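Local coordinates for fat acid-binding protein (PDB 3NYI), which probably binds long-chain fatty acids and here holds a molecule of stearic acid, at residues S11-L15 against V270-V275; R48-Q53 against Y242-K246. All coordinates share one frame. Residue numbers count along the deposited sequence, not the author numbering.

Contact 1 and contact 2 sit side by side, their centres about 11 Å apart, and both join parts of the chain that hold one of the two mixed sheets to parts of the other. The segments come in the order 11-15, 48-53, 242-246, 270-275, so contact 2 is nested inside the loop that contact 1 closes. Segment 270-275 is common ground: strand 270-271 runs parallel to strand 236-242, which leads into 242-246, and Ile272 N lies 2.8 Å from Tyr242 O, while Ile272 O lies 2.7 Å from Tyr52 OH on helix 48-57. Both form part of the interface between the two sheet-bearing parts; contact 1 touches the stearic acid, and the Tyr52 side chain in contact 2 lies about 7 Å from it.

Contact 1 of 2, residues S11-L15 against V270-V275; sequences SACDL and VAIGIV. With STE (stearic acid), chain C.
Segment 11-15 leaves strand 6-10 as a single 3-10 turn, Ser11 to Cys13, closed by a weak hydrogen bond from Asp14 N to Ser11 O (3.5 Å). Asp14 then takes a left-handed backbone conformation (phi/psi 62/21), and Leu15 is extended. Opposite, 270-275 begins as the short strand 270-271, bends at Ile272, and starts a helix at Ile274 with Gly273 as N-cap. The closest CA pairs are Ala12 with Val275 and Asp14 with Gly273, both at 5.5 Å.

Asp14 (chi1 m) reaches across: Gly273 N donates to Asp14 OD2 at 2.8 Å, and Thr128 also hydrogen-bonds this oxygen. A CB on residue 273 would clash with the carboxylate, so glycine fits here. One water bridges Asp14 O (2.7 Å) and Ala271 N (3.0 Å); a second lies 2.9 Å from Asp14 OD1 and accepts from Val275 N at 3.1 Å. Around this polar centre, Val270 CG1 packs 3.2 Å from Asp14 O, and Val275 (chi1 t) puts CG1 3.9 Å from Ala12 CB and CG2 4.0 Å from Ser11 OG, a hydroxyl hydrogen-bonded to Asp42.

Val275 CG1 also touches stearic acid C4 (3.8 Å), and Ile272 CD1 touches C17 (3.6 Å). Asp14 thus bonds directly to the N-cap residue and through water to the first turn of helix 274-280, beside the ligand, consistent with a DegV-family lipid-binding site.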
# COMPACT_ATOMS: atom_id res chain seq x y z
N SER A 11 6.04 6.09 2.08
CA SER A 11 6.68 4.79 1.86
C SER A 11 5.74 3.59 2.01
O SER A 11 6.17 2.45 1.85
CB SER A 11 7.90 4.62 2.77
OG SER A 11 7.53 4.76 4.13
N ALA A 12 4.47 3.84 2.32
CA ALA A 12 3.53 2.73 2.47
C ALA A 12 3.23 2.04 1.14
O ALA A 12 2.70 0.93 1.14
CB ALA A 12 2.21 3.20 3.13
N CYS A 13 3.55 2.70 0.02
CA CYS A 13 3.21 2.15 -1.31
C CYS A 13 4.07 0.93 -1.69
O CYS A 13 3.67 0.12 -2.53
CB CYS A 13 3.33 3.24 -2.38
SG CYS A 13 5.06 3.73 -2.76
N ASP A 14 5.24 0.81 -1.08
CA ASP A 14 6.10 -0.37 -1.28
C ASP A 14 6.58 -0.59 -2.74
O ASP A 14 6.94 -1.70 -3.11
CB ASP A 14 5.38 -1.64 -0.79
CG ASP A 14 5.12 -1.63 0.70
OD1 ASP A 14 5.88 -0.94 1.43
OD2 ASP A 14 4.19 -2.33 1.16
N LEU A 15 6.58 0.47 -3.54
CA LEU A 15 7.07 0.37 -4.91
C LEU A 15 8.55 -0.01 -4.93
O LEU A 15 9.32 0.48 -4.11
CB LEU A 15 6.83 1.68 -5.66
CG LEU A 15 5.40 1.89 -6.15
CD1 LEU A 15 5.15 3.37 -6.44
CD2 LEU A 15 5.11 1.02 -7.38
N VAL A 270 4.82 -6.33 -5.02
CA VAL A 270 5.59 -5.68 -3.96
C VAL A 270 6.08 -6.65 -2.90
O VAL A 270 5.40 -7.62 -2.56
CB VAL A 270 4.78 -4.57 -3.26
CG1 VAL A 270 4.49 -3.43 -4.24
CG2 VAL A 270 3.49 -5.14 -2.64
N ALA A 271 7.26 -6.36 -2.37
CA ALA A 271 7.67 -6.96 -1.11
C ALA A 271 7.02 -6.07 -0.06
O ALA A 271 7.40 -4.90 0.10
CB ALA A 271 9.19 -6.93 -0.98
N ILE A 272 6.02 -6.60 0.63
CA ILE A 272 5.22 -5.78 1.54
C ILE A 272 6.15 -5.10 2.53
O ILE A 272 7.04 -5.74 3.12
CB ILE A 272 4.18 -6.63 2.24
CG1 ILE A 272 3.19 -7.19 1.20
CG2 ILE A 272 3.43 -5.81 3.29
CD1 ILE A 272 2.31 -8.28 1.75
N GLY A 273 6.00 -3.79 2.68
CA GLY A 273 6.96 -3.01 3.44
C GLY A 273 6.72 -2.95 4.93
O GLY A 273 5.74 -3.47 5.45
N ILE A 274 7.66 -2.29 5.60
CA ILE A 274 7.63 -2.06 7.03
C ILE A 274 6.33 -1.45 7.54
O ILE A 274 5.80 -1.90 8.55
CB ILE A 274 8.81 -1.13 7.40
CG1 ILE A 274 10.13 -1.88 7.20
CG2 ILE A 274 8.65 -0.59 8.81
CD1 ILE A 274 11.40 -1.02 7.47
N VAL A 275 5.82 -0.43 6.85
CA VAL A 275 4.58 0.21 7.30
C VAL A 275 3.45 -0.82 7.53
O VAL A 275 2.78 -0.82 8.57
CB VAL A 275 4.09 1.30 6.31
CG1 VAL A 275 2.72 1.84 6.73
CG2 VAL A 275 5.12 2.42 6.21
C1 STE C . 1.35 5.44 11.02
O1 STE C . 0.83 6.50 10.82
O2 STE C . 1.82 5.21 12.10
C2 STE C . 1.23 4.32 9.97
C3 STE C . 0.10 3.33 10.36
C4 STE C . 0.06 2.15 9.37
C5 STE C . -1.21 1.28 9.58
C6 STE C . -1.19 0.08 8.61
C7 STE C . -2.39 -0.87 8.87
C8 STE C . -2.40 -1.96 7.76
C9 STE C . -3.56 -2.95 7.97
C10 STE C . -3.47 -4.07 6.90
C11 STE C . -3.98 -3.51 5.57
C12 STE C . -3.05 -3.73 4.35
C13 STE C . -2.08 -4.92 4.48
C14 STE C . -2.16 -5.69 3.13
C15 STE C . -0.96 -6.66 2.97
C16 STE C . -1.28 -7.65 1.83
C17 STE C . -0.84 -7.04 0.48
C18 STE C . -0.99 -8.07 -0.67
O HOH W 1 8.58 -3.83 -3.32
O HOH W 2 6.48 0.37 3.89

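Contact 2 of 2, residues R48-Q53 against Y242-K246; sequences RDECYQ and YGYDK
Segment 48-53 is the regular first part of helix 48-57, with Tyr52 N hydrogen-bonded to Arg48 O (3.2 Å) and Gln53 N to Asp49 O (3.1 Å). The loop 242-246 leaves strand 236-242, turns at Gly243 (phi/psi -102/-124) and enters helix 246-260 through the N-cap Asp245, whose side chain caps Glu248 N. The closest CA pair is Tyr52 with Tyr244, at 6.2 Å.

Among the hydrogen bonds, Arg48 (chi1 t) extends its guanidinium edge-on to the loop, and NH2 donates to Gly243 O at 2.8 Å. Arg48 NE and Tyr52 OH both hydrogen-bond Ile272 O.

The apolar contact is made by Tyr52 (chi1 m), whose CA-to-CB bond points toward the loop: its CD2 lies 3.8 Å from Tyr244 CB. Its CE2 rests against the backbone, 3.6 Å from Gly243 C.

The charges form a chain: Arg48 NH1 pairs with Asp49 OD1 at 3.1 Å, and Asp49 OD2 with Lys246 NZ at 3.3 Å. The carboxylate therefore serves both cations, whose nitrogens Arg48 NH1 and Lys246 NZ come within 4.2 Å. This salt-bridge network ties helix 48-57, on the side of the sheet containing strand 6-10, to the loop between strand 236-242 and helix 246-260.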
# COMPACT_ATOMS: atom_id res chain seq x y z
N ARG A 48 13.87 -3.04 4.86
CA ARG A 48 12.67 -3.83 4.99
C ARG A 48 13.00 -5.22 5.52
O ARG A 48 12.35 -5.71 6.45
CB ARG A 48 11.99 -3.91 3.62
CG ARG A 48 10.73 -4.70 3.62
CD ARG A 48 10.96 -6.01 2.95
NE ARG A 48 9.69 -6.66 2.65
CZ ARG A 48 9.58 -7.96 2.45
NH1 ARG A 48 10.65 -8.73 2.53
NH2 ARG A 48 8.39 -8.50 2.18
N ASP A 49 14.02 -5.86 4.96
CA ASP A 49 14.38 -7.20 5.39
C ASP A 49 14.80 -7.26 6.87
O ASP A 49 14.44 -8.21 7.57
CB ASP A 49 15.43 -7.81 4.46
CG ASP A 49 14.85 -8.22 3.11
OD1 ASP A 49 13.63 -8.02 2.90
OD2 ASP A 49 15.60 -8.73 2.26
N GLU A 50 15.55 -6.26 7.34
CA GLU A 50 15.99 -6.23 8.74
C GLU A 50 14.81 -6.17 9.69
O GLU A 50 14.79 -6.83 10.73
CB GLU A 50 16.84 -5.00 9.02
CG GLU A 50 18.07 -4.81 8.18
CD GLU A 50 18.81 -3.55 8.60
OE1 GLU A 50 18.71 -2.54 7.88
OE2 GLU A 50 19.47 -3.58 9.66
N CYS A 51 13.83 -5.35 9.34
CA CYS A 51 12.65 -5.20 10.18
C CYS A 51 11.89 -6.52 10.31
O CYS A 51 11.49 -6.89 11.41
CB CYS A 51 11.74 -4.10 9.63
SG CYS A 51 10.34 -3.71 10.69
N TYR A 52 11.69 -7.21 9.20
CA TYR A 52 10.99 -8.48 9.25
C TYR A 52 11.75 -9.45 10.16
O TYR A 52 11.16 -10.22 10.92
CB TYR A 52 10.85 -9.08 7.85
CG TYR A 52 9.61 -8.65 7.08
CD1 TYR A 52 9.58 -7.46 6.36
CD2 TYR A 52 8.48 -9.46 7.03
CE1 TYR A 52 8.44 -7.09 5.63
CE2 TYR A 52 7.34 -9.10 6.30
CZ TYR A 52 7.33 -7.91 5.61
OH TYR A 52 6.20 -7.55 4.87
N GLN A 53 13.08 -9.41 10.06
CA GLN A 53 13.93 -10.28 10.87
C GLN A 53 13.72 -10.05 12.37
O GLN A 53 13.55 -11.01 13.12
CB GLN A 53 15.41 -10.10 10.52
CG GLN A 53 15.93 -11.11 9.51
CD GLN A 53 15.73 -12.56 9.95
OE1 GLN A 53 15.68 -12.87 11.14
NE2 GLN A 53 15.62 -13.45 8.98
N TYR A 242 4.02 -9.97 -0.90
CA TYR A 242 4.48 -11.05 -0.03
C TYR A 242 5.27 -10.50 1.15
O TYR A 242 5.80 -9.39 1.10
CB TYR A 242 5.34 -12.05 -0.81
CG TYR A 242 6.51 -11.42 -1.52
CD1 TYR A 242 7.72 -11.20 -0.86
CD2 TYR A 242 6.41 -11.02 -2.84
CE1 TYR A 242 8.79 -10.61 -1.50
CE2 TYR A 242 7.48 -10.43 -3.50
CZ TYR A 242 8.66 -10.23 -2.82
OH TYR A 242 9.72 -9.64 -3.47
N GLY A 243 5.35 -11.30 2.21
CA GLY A 243 5.99 -10.88 3.44
C GLY A 243 7.38 -11.46 3.58
O GLY A 243 8.22 -11.29 2.69
N TYR A 244 7.61 -12.15 4.68
CA TYR A 244 8.95 -12.61 5.03
C TYR A 244 9.49 -13.65 4.06
O TYR A 244 10.66 -13.62 3.68
CB TYR A 244 8.93 -13.18 6.45
CG TYR A 244 10.26 -13.70 6.93
CD1 TYR A 244 11.32 -12.83 7.17
CD2 TYR A 244 10.46 -15.05 7.16
CE1 TYR A 244 12.54 -13.29 7.62
CE2 TYR A 244 11.68 -15.53 7.62
CZ TYR A 244 12.71 -14.64 7.84
OH TYR A 244 13.93 -15.10 8.29
N ASP A 245 8.62 -14.57 3.66
CA ASP A 245 9.03 -15.70 2.83
C ASP A 245 8.85 -15.40 1.34
O ASP A 245 7.76 -15.54 0.80
CB ASP A 245 8.23 -16.94 3.21
CG ASP A 245 8.69 -18.19 2.47
OD1 ASP A 245 9.39 -18.07 1.44
OD2 ASP A 245 8.33 -19.29 2.92
N LYS A 246 9.94 -14.99 0.69
CA LYS A 246 9.92 -14.66 -0.73
C LYS A 246 9.53 -15.84 -1.63
O LYS A 246 8.83 -15.66 -2.62
CB LYS A 246 11.27 -14.08 -1.17
CG LYS A 246 11.66 -12.83 -0.40
CD LYS A 246 12.79 -12.07 -1.08
CE LYS A 246 13.17 -10.81 -0.30
NZ LYS A 246 13.76 -11.12 1.03